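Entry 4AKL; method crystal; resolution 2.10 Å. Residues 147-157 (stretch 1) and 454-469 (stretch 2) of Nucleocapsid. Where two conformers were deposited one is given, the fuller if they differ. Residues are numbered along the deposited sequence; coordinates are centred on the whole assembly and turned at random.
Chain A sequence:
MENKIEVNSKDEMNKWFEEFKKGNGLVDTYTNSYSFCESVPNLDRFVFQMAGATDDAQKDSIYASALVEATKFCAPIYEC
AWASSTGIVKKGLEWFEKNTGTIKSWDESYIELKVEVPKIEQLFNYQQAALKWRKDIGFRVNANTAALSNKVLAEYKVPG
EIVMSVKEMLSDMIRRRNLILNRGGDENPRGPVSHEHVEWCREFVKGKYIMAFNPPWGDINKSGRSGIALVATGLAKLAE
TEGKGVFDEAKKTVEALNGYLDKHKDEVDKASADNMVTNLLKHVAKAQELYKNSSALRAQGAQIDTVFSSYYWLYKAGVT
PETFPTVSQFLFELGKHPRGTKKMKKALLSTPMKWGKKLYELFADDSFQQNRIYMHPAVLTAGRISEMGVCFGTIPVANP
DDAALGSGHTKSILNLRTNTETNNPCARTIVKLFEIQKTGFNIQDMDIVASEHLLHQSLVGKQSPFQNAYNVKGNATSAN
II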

ATOM      1  N   ALA A 147      -9.584   5.873   3.945  1.00 42.83           N
ATOM      2  CA  ALA A 147      -9.276   4.442   3.834  1.00 43.03           C
ATOM      3  C   ALA A 147     -10.441   3.801   3.113  1.00 44.52           C
ATOM      4  O   ALA A 147     -11.559   3.853   3.578  1.00 46.79           O
ATOM      5  CB  ALA A 147      -9.075   3.820   5.206  1.00 43.40           C
ATOM      6  N   LEU A 148     -10.176   3.214   1.967  1.00 44.76           N
ATOM      7  CA  LEU A 148     -11.202   2.591   1.144  1.00 46.27           C
ATOM      8  C   LEU A 148     -11.577   1.258   1.709  1.00 47.98           C
ATOM      9  O   LEU A 148     -10.750   0.572   2.291  1.00 46.22           O
ATOM     10  CB  LEU A 148     -10.712   2.416  -0.298  1.00 45.24           C
ATOM     11  CG  LEU A 148     -10.539   3.741  -1.054  1.00 44.79           C
ATOM     12  CD1 LEU A 148      -9.768   3.551  -2.336  1.00 43.84           C
ATOM     13  CD2 LEU A 148     -11.877   4.341  -1.315  1.00 46.81           C
ATOM     14  N   SER A 149     -12.854   0.915   1.543  1.00 50.92           N
ATOM     15  CA  SER A 149     -13.401  -0.325   2.078  1.00 53.60           C
ATOM     16  C   SER A 149     -14.513  -0.933   1.223  1.00 56.11           C
ATOM     17  O   SER A 149     -15.196  -1.826   1.682  1.00 57.38           O
ATOM     18  CB  SER A 149     -13.977  -0.052   3.449  1.00 54.82           C
ATOM     19  OG  SER A 149     -15.309   0.486   3.316  1.00 57.74           O
ATOM     20  N   ASN A 150     -14.698  -0.443  -0.009  1.00 57.12           N
ATOM     21  CA  ASN A 150     -15.702  -1.010  -0.918  1.00 59.59           C
ATOM     22  C   ASN A 150     -14.991  -2.190  -1.627  1.00 59.12           C
ATOM     23  O   ASN A 150     -14.075  -2.793  -1.007  1.00 58.51           O
ATOM     24  CB  ASN A 150     -16.252   0.072  -1.861  1.00 60.00           C
ATOM     25  CG  ASN A 150     -17.415   0.865  -1.253  1.00 63.77           C
ATOM     26  OD1 ASN A 150     -17.633   0.905  -0.002  1.00 65.43           O
ATOM     27  ND2 ASN A 150     -18.199   1.503  -2.149  1.00 65.69           N
ATOM     28  N   LYS A 151     -15.397  -2.523  -2.867  1.00 59.64           N
ATOM     29  CA  LYS A 151     -14.817  -3.620  -3.645  0.50 59.24           C
ATOM     30  C   LYS A 151     -14.083  -3.082  -4.883  1.00 57.80           C
ATOM     31  O   LYS A 151     -14.278  -1.912  -5.280  1.00 57.72           O
ATOM     32  CB  LYS A 151     -15.923  -4.592  -4.080  0.50 61.36           C
ATOM     33  CG  LYS A 151     -16.656  -5.278  -2.916  0.50 63.37           C
ATOM     34  CD  LYS A 151     -17.765  -6.226  -3.395  0.50 66.10           C
ATOM     35  CE  LYS A 151     -18.455  -6.897  -2.204  0.50 68.45           C
ATOM     36  NZ  LYS A 151     -17.458  -7.624  -1.342  0.50 67.53           N
ATOM     37  N   VAL A 152     -13.258  -3.930  -5.499  1.00 56.86           N
ATOM     38  CA  VAL A 152     -12.558  -3.544  -6.738  1.00 55.62           C
ATOM     39  C   VAL A 152     -13.599  -3.260  -7.840  1.00 57.18           C
ATOM     40  O   VAL A 152     -14.690  -3.752  -7.771  1.00 58.48           O
ATOM     41  CB  VAL A 152     -11.534  -4.626  -7.219  1.00 54.73           C
ATOM     42  CG1 VAL A 152     -10.487  -4.899  -6.129  1.00 53.02           C
ATOM     43  CG2 VAL A 152     -12.230  -5.922  -7.675  1.00 56.29           C
ATOM     44  N   LEU A 153     -13.242  -2.446  -8.838  1.00 56.95           N
ATOM     45  CA  LEU A 153     -14.143  -2.200 -10.001  1.00 58.35           C
ATOM     46  C   LEU A 153     -14.316  -3.492 -10.815  1.00 59.24           C
ATOM     47  O   LEU A 153     -13.340  -4.149 -11.152  1.00 57.78           O
ATOM     48  CB  LEU A 153     -13.595  -1.086 -10.896  1.00 57.46           C
ATOM     49  CG  LEU A 153     -13.362   0.321 -10.290  1.00 57.08           C
ATOM     50  CD1 LEU A 153     -12.588   1.253 -11.237  1.00 54.45           C
ATOM     51  CD2 LEU A 153     -14.689   0.953  -9.905  1.00 58.31           C
ATOM     52  N   ALA A 154     -15.570  -3.858 -11.095  1.00 61.83           N
ATOM     53  CA  ALA A 154     -15.894  -5.023 -11.942  1.00 63.45           C
ATOM     54  C   ALA A 154     -15.559  -4.726 -13.393  1.00 63.34           C
ATOM     55  O   ALA A 154     -15.058  -5.579 -14.114  1.00 63.78           O
ATOM     56  CB  ALA A 154     -17.374  -5.375 -11.834  1.00 66.00           C
ATOM     57  N   GLU A 155     -15.859  -3.502 -13.801  1.00 63.13           N
ATOM     58  CA  GLU A 155     -15.695  -3.057 -15.155  1.00 63.11           C
ATOM     59  C   GLU A 155     -14.710  -1.897 -15.147  1.00 60.66           C
ATOM     60  O   GLU A 155     -14.672  -1.127 -14.190  1.00 59.86           O
ATOM     61  CB  GLU A 155     -17.052  -2.578 -15.714  1.00 65.36           C
ATOM     62  CG  GLU A 155     -18.329  -3.359 -15.213  1.00 68.30           C
ATOM     63  CD  GLU A 155     -18.873  -4.503 -16.140  1.00 70.94           C
ATOM     64  OE1 GLU A 155     -18.939  -4.330 -17.382  1.00 70.51           O
ATOM     65  OE2 GLU A 155     -19.258  -5.574 -15.599  1.00 72.25           O
ATOM     66  N   TYR A 156     -13.910  -1.768 -16.205  1.00 59.50           N
ATOM     67  CA  TYR A 156     -13.050  -0.591 -16.379  1.00 57.35           C
ATOM     68  C   TYR A 156     -13.220  -0.124 -17.789  1.00 57.69           C
ATOM     69  O   TYR A 156     -12.834  -0.826 -18.727  1.00 57.95           O
ATOM     70  CB  TYR A 156     -11.606  -0.934 -16.108  1.00 55.50           C
ATOM     71  CG  TYR A 156     -10.649   0.219 -15.906  1.00 53.61           C
ATOM     72  CD1 TYR A 156     -10.818   1.120 -14.875  1.00 53.73           C
ATOM     73  CD2 TYR A 156      -9.515   0.363 -16.711  1.00 53.72           C
ATOM     74  CE1 TYR A 156      -9.906   2.169 -14.659  1.00 51.58           C
ATOM     75  CE2 TYR A 156      -8.598   1.407 -16.500  1.00 51.68           C
ATOM     76  CZ  TYR A 156      -8.801   2.304 -15.477  1.00 51.06           C
ATOM     77  OH  TYR A 156      -7.894   3.331 -15.278  1.00 47.57           O
ATOM     78  N   LYS A 157     -13.800   1.065 -17.920  1.00 57.64           N
ATOM     79  CA  LYS A 157     -14.090   1.659 -19.218  0.50 58.30           C
ATOM     80  C   LYS A 157     -12.913   2.489 -19.683  1.00 56.45           C
ATOM     81  O   LYS A 157     -12.517   3.423 -19.003  1.00 55.79           O
ATOM     82  CB  LYS A 157     -15.322   2.555 -19.145  0.50 59.89           C
ATOM     83  CG  LYS A 157     -15.670   3.226 -20.460  0.50 61.33           C
ATOM     84  CD  LYS A 157     -16.255   2.250 -21.436  0.50 63.20           C
ATOM     85  CE  LYS A 157     -16.061   2.726 -22.860  0.50 64.07           C
ATOM     86  NZ  LYS A 157     -16.182   4.203 -23.004  0.50 64.38           N
ATOM     87  N   LEU A 454       0.443   1.169 -11.136  1.00 35.32           N
ATOM     88  CA  LEU A 454      -0.519   2.250 -11.323  1.00 35.74           C
ATOM     89  C   LEU A 454      -1.886   1.742 -11.845  1.00 36.48           C
ATOM     90  O   LEU A 454      -2.893   2.142 -11.336  1.00 37.29           O
ATOM     91  CB  LEU A 454       0.009   3.333 -12.242  1.00 35.24           C
ATOM     92  CG  LEU A 454       1.114   4.256 -11.712  1.00 36.06           C
ATOM     93  CD1 LEU A 454       1.640   5.097 -12.923  1.00 36.43           C
ATOM     94  CD2 LEU A 454       0.705   5.179 -10.501  1.00 34.30           C
ATOM     95  N   LEU A 455      -1.897   0.875 -12.843  1.00 36.81           N
ATOM     96  CA  LEU A 455      -3.153   0.293 -13.349  1.00 37.69           C
ATOM     97  C   LEU A 455      -3.924  -0.476 -12.281  1.00 38.52           C
ATOM     98  O   LEU A 455      -5.143  -0.359 -12.162  1.00 38.56           O
ATOM     99  CB  LEU A 455      -2.893  -0.630 -14.549  1.00 37.98           C
ATOM    100  CG  LEU A 455      -4.131  -1.250 -15.248  1.00 38.68           C
ATOM    101  CD1 LEU A 455      -5.081  -0.189 -15.736  1.00 39.07           C
ATOM    102  CD2 LEU A 455      -3.726  -2.181 -16.405  1.00 39.13           C
ATOM    103  N   HIS A 456      -3.192  -1.264 -11.525  1.00 38.54           N
ATOM    104  CA  HIS A 456      -3.746  -2.080 -10.452  1.00 39.93           C
ATOM    105  C   HIS A 456      -4.509  -1.186  -9.493  1.00 40.04           C
ATOM    106  O   HIS A 456      -5.661  -1.410  -9.216  1.00 40.89           O
ATOM    107  CB  HIS A 456      -2.622  -2.824  -9.744  1.00 39.59           C
ATOM    108  CG  HIS A 456      -3.095  -3.762  -8.705  1.00 41.99           C
ATOM    109  ND1 HIS A 456      -3.605  -5.010  -9.004  1.00 47.43           N
ATOM    110  CD2 HIS A 456      -3.150  -3.639  -7.365  1.00 44.07           C
ATOM    111  CE1 HIS A 456      -3.956  -5.611  -7.879  1.00 48.14           C
ATOM    112  NE2 HIS A 456      -3.681  -4.802  -6.872  1.00 46.04           N
ATOM    113  N   GLN A 457      -3.837  -0.144  -9.047  1.00 39.61           N
ATOM    114  CA  GLN A 457      -4.403   0.843  -8.158  1.00 40.36           C
ATOM    115  C   GLN A 457      -5.597   1.565  -8.719  1.00 40.84           C
ATOM    116  O   GLN A 457      -6.490   1.847  -7.978  1.00 41.27           O
ATOM    117  CB  GLN A 457      -3.334   1.840  -7.752  1.00 39.77           C
ATOM    118  CG  GLN A 457      -2.404   1.144  -6.759  1.00 42.42           C
ATOM    119  CD  GLN A 457      -1.241   1.921  -6.460  1.00 44.02           C
ATOM    120  OE1 GLN A 457      -1.312   3.137  -6.251  1.00 46.09           O
ATOM    121  NE2 GLN A 457      -0.121   1.256  -6.425  1.00 46.71           N
ATOM    122  N   SER A 458      -5.587   1.884 -10.015  1.00 40.66           N
ATOM    123  CA  SER A 458      -6.758   2.454 -10.643  1.00 41.60           C
ATOM    124  C   SER A 458      -7.870   1.433 -10.656  1.00 42.85           C
ATOM    125  O   SER A 458      -9.007   1.790 -10.466  1.00 44.71           O
ATOM    126  CB  SER A 458      -6.472   2.891 -12.083  1.00 41.83           C
ATOM    127  OG  SER A 458      -7.537   3.647 -12.578  1.00 42.11           O
ATOM    128  N   LEU A 459      -7.544   0.169 -10.872  1.00 43.22           N
ATOM    129  CA  LEU A 459      -8.554  -0.913 -10.919  1.00 45.04           C
ATOM    130  C   LEU A 459      -9.183  -1.250  -9.539  1.00 45.80           C
ATOM    131  O   LEU A 459     -10.338  -1.720  -9.489  1.00 47.39           O
ATOM    132  CB  LEU A 459      -7.989  -2.189 -11.565  1.00 44.85           C
ATOM    133  CG  LEU A 459      -7.651  -2.189 -13.067  1.00 45.45           C
ATOM    134  CD1 LEU A 459      -7.095  -3.533 -13.408  1.00 45.84           C
ATOM    135  CD2 LEU A 459      -8.873  -1.854 -13.984  1.00 47.72           C
ATOM    136  N   VAL A 460      -8.442  -1.024  -8.442  1.00 44.98           N
ATOM    137  CA  VAL A 460      -9.004  -1.228  -7.128  1.00 46.12           C
ATOM    138  C   VAL A 460      -9.970  -0.065  -6.784  1.00 46.98           C
ATOM    139  O   VAL A 460     -10.806  -0.220  -5.917  1.00 48.67           O
ATOM    140  CB  VAL A 460      -7.956  -1.425  -6.016  1.00 45.23           C
ATOM    141  CG1 VAL A 460      -6.934  -2.570  -6.399  1.00 44.01           C
ATOM    142  CG2 VAL A 460      -7.265  -0.158  -5.728  1.00 44.98           C
ATOM    143  N   GLY A 461      -9.847   1.061  -7.488  1.00 46.32           N
ATOM    144  CA  GLY A 461     -10.735   2.193  -7.358  1.00 46.89           C
ATOM    145  C   GLY A 461     -10.106   3.433  -6.776  1.00 45.95           C
ATOM    146  O   GLY A 461     -10.840   4.379  -6.453  1.00 47.04           O
ATOM    147  N   LYS A 462      -8.776   3.464  -6.639  1.00 43.81           N
ATOM    148  CA  LYS A 462      -8.117   4.633  -6.095  1.00 43.15           C
ATOM    149  C   LYS A 462      -8.235   5.755  -7.092  1.00 42.74           C
ATOM    150  O   LYS A 462      -7.959   5.565  -8.266  1.00 42.97           O
ATOM    151  CB  LYS A 462      -6.622   4.385  -5.749  1.00 41.68           C
ATOM    152  CG  LYS A 462      -6.414   3.403  -4.584  1.00 43.05           C
ATOM    153  CD  LYS A 462      -4.940   2.967  -4.331  1.00 41.82           C
ATOM    154  CE  LYS A 462      -4.074   4.134  -3.812  1.00 43.30           C
ATOM    155  NZ  LYS A 462      -2.714   3.778  -3.219  1.00 41.35           N
ATOM    156  N   GLN A 463      -8.658   6.905  -6.611  1.00 42.58           N
ATOM    157  CA  GLN A 463      -8.733   8.114  -7.390  1.00 42.84           C
ATOM    158  C   GLN A 463      -7.897   9.276  -6.797  1.00 41.13           C
ATOM    159  O   GLN A 463      -8.095  10.432  -7.162  1.00 41.67           O
ATOM    160  CB  GLN A 463     -10.178   8.516  -7.526  1.00 45.33           C
ATOM    161  CG  GLN A 463     -10.937   7.514  -8.333  1.00 48.35           C
ATOM    162  CD  GLN A 463     -12.322   7.899  -8.590  1.00 52.81           C
ATOM    163  OE1 GLN A 463     -13.036   7.134  -9.180  1.00 58.38           O
ATOM    164  NE2 GLN A 463     -12.741   9.100  -8.158  1.00 54.84           N
ATOM    165  N   SER A 464      -6.973   8.937  -5.894  1.00 39.17           N
ATOM    166  CA  SER A 464      -6.043   9.847  -5.290  1.00 37.67           C
ATOM    167  C   SER A 464      -4.884   9.019  -4.763  1.00 36.17           C
ATOM    168  O   SER A 464      -5.098   7.847  -4.350  1.00 35.88           O
ATOM    169  CB  SER A 464      -6.692  10.590  -4.134  1.00 38.75           C
ATOM    170  OG  SER A 464      -5.747  11.210  -3.274  1.00 37.44           O
ATOM    171  N   PRO A 465      -3.657   9.601  -4.776  1.00 34.17           N
ATOM    172  CA  PRO A 465      -2.524   8.960  -4.120  1.00 32.48           C
ATOM    173  C   PRO A 465      -2.619   8.858  -2.595  1.00 31.78           C
ATOM    174  O   PRO A 465      -1.865   8.076  -2.016  1.00 29.11           O
ATOM    175  CB  PRO A 465      -1.310   9.836  -4.516  1.00 31.72           C
ATOM    176  CG  PRO A 465      -1.843  11.092  -4.975  1.00 33.30           C
ATOM    177  CD  PRO A 465      -3.264  10.846  -5.459  1.00 34.20           C
ATOM    178  N   PHE A 466      -3.543   9.640  -1.965  1.00 32.67           N
ATOM    179  CA  PHE A 466      -3.665   9.692  -0.515  1.00 32.88           C
ATOM    180  C   PHE A 466      -4.707   8.761   0.084  1.00 33.27           C
ATOM    181  O   PHE A 466      -4.920   8.803   1.267  1.00 33.26           O
ATOM    182  CB  PHE A 466      -3.891  11.132  -0.077  1.00 33.98           C
ATOM    183  CG  PHE A 466      -2.782  12.002  -0.515  1.00 32.93           C
ATOM    184  CD1 PHE A 466      -1.598  12.007   0.175  1.00 32.48           C
ATOM    185  CD2 PHE A 466      -2.901  12.786  -1.652  1.00 32.97           C
ATOM    186  CE1 PHE A 466      -0.484  12.811  -0.269  1.00 32.47           C
ATOM    187  CE2 PHE A 466      -1.818  13.568  -2.084  1.00 34.02           C
ATOM    188  CZ  PHE A 466      -0.601  13.575  -1.369  1.00 31.36           C
ATOM    189  N   GLN A 467      -5.309   7.929  -0.744  1.00 33.62           N
ATOM    190  CA  GLN A 467      -6.195   6.869  -0.305  1.00 34.85           C
ATOM    191  C   GLN A 467      -5.436   5.635   0.083  1.00 34.03           C
ATOM    192  O   GLN A 467      -4.455   5.315  -0.526  1.00 34.38           O
ATOM    193  CB  GLN A 467      -7.212   6.513  -1.410  1.00 35.67           C
ATOM    194  CG  GLN A 467      -8.342   7.473  -1.470  1.00 37.92           C
ATOM    195  CD  GLN A 467      -9.074   7.494  -2.794  1.00 39.80           C
ATOM    196  OE1 GLN A 467      -8.567   7.021  -3.841  1.00 38.30           O
ATOM    197  NE2 GLN A 467     -10.272   8.068  -2.770  1.00 40.05           N
ATOM    198  N   ASN A 468      -5.889   4.956   1.117  1.00 34.83           N
ATOM    199  CA  ASN A 468      -5.360   3.653   1.539  1.00 34.57           C
ATOM    200  C   ASN A 468      -6.360   2.665   1.036  1.00 35.43           C
ATOM    201  O   ASN A 468      -7.592   2.844   1.252  1.00 36.96           O
ATOM    202  CB  ASN A 468      -5.181   3.617   3.058  1.00 34.35           C
ATOM    203  CG  ASN A 468      -4.966   2.183   3.637  1.00 35.97           C
ATOM    204  OD1 ASN A 468      -5.765   1.248   3.407  1.00 36.07           O
ATOM    205  ND2 ASN A 468      -3.910   2.035   4.416  1.00 34.01           N
ATOM    206  N   ALA A 469      -5.888   1.613   0.368  1.00 35.23           N
ATOM    207  CA  ALA A 469      -6.817   0.638  -0.242  1.00 36.87           C
ATOM    208  C   ALA A 469      -6.667  -0.766   0.340  1.00 38.03           C
ATOM    209  O   ALA A 469      -7.121  -1.750  -0.290  1.00 38.94           O
ATOM    210  CB  ALA A 469      -6.649   0.620  -1.786  1.00 36.03           C
TER
HETATM  211  O   HOH W   1      -8.390   0.505   3.420  1.00 44.48           O
HETATM  212  O   HOH W   2     -12.924   0.257  -4.624  1.00 50.23           O

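Residues 147-157 run along the last turns of the helix in stretch 2 and the loop that follows it, and the contact buries 610 Å² summed over both sides. It begins at Ala147, whose backbone forms a single beta bridge with Asn468, the two CA atoms lying 4.6 Å apart. The alanine CA-to-CB bond points sideways, and the backbones come close: Ala147 CA makes a CA-H...O contact of 3.5 Å with Asn468 O, and the same carbonyl accepts a short, nearly straight hydrogen bond from Leu148 N (Leu148 N to Asn468 O, 2.7 Å, 168°). Water 1 extends this link, lying 2.6 Å from Leu148 O and 2.7 Å from Asn468 OD1, close enough to donate to either.

Leu148 gives up more surface to the contact than any other residue. With chi1 m and chi2 t, Leu148 packs its CD1 against the loop, 4.0 Å from Lys462 CG and 4.3 Å from Ala469 CB. Leu148 CD1 also lies 4.0 Å from Gln467 OE1, an oxygen already engaged within stretch 2 by a hydrogen bond from Gln463 N (Gln463 N to Gln467 OE1, 2.8 Å).

Ser149 and Asn150 make no contact, and the chain returns at Lys151 through its backbone while the side chain points away. Water 2 donates to Lys151 O at 2.6 Å and to Val460 O at 2.5 Å, joining two carbonyls that could not hydrogen-bond to each other directly. Val152 then packs against Val460, with Val152 CG1 4.3 Å from Val460 CG1.

Leu153 N donates to Leu459 O (3.1 Å, 152°), a carbonyl near the helix end that is not used by the intrahelical pattern. The Leu153 side chain covers neighbouring backbone, its CD1 3.7 Å from Ser458 O and its CG 4.4 Å from Gly461 CA. Gly461, with positive phi, closes the helix in a Schellman motif; a CB there would be jammed against the preceding carbonyl oxygen, so the backbone itself calls for glycine.

Ala154 and Glu155 point away, but in the short strand Tyr156 turns toward the helix and is buried. Leu459 CD2 sits over one face of its ring, 3.6 Å from the Tyr156 ring centroid, in a CH-pi contact, while Leu455 CD1 approaches Tyr156 CE2 at 3.9 Å. The phenol suits this site because its apolar ring packs against leucines while its hydroxyl reaches a polar partner: Tyr156 OH and Ser458 OG share a 2.7 Å hydrogen bond. Beyond it, Lys157 is out of reach.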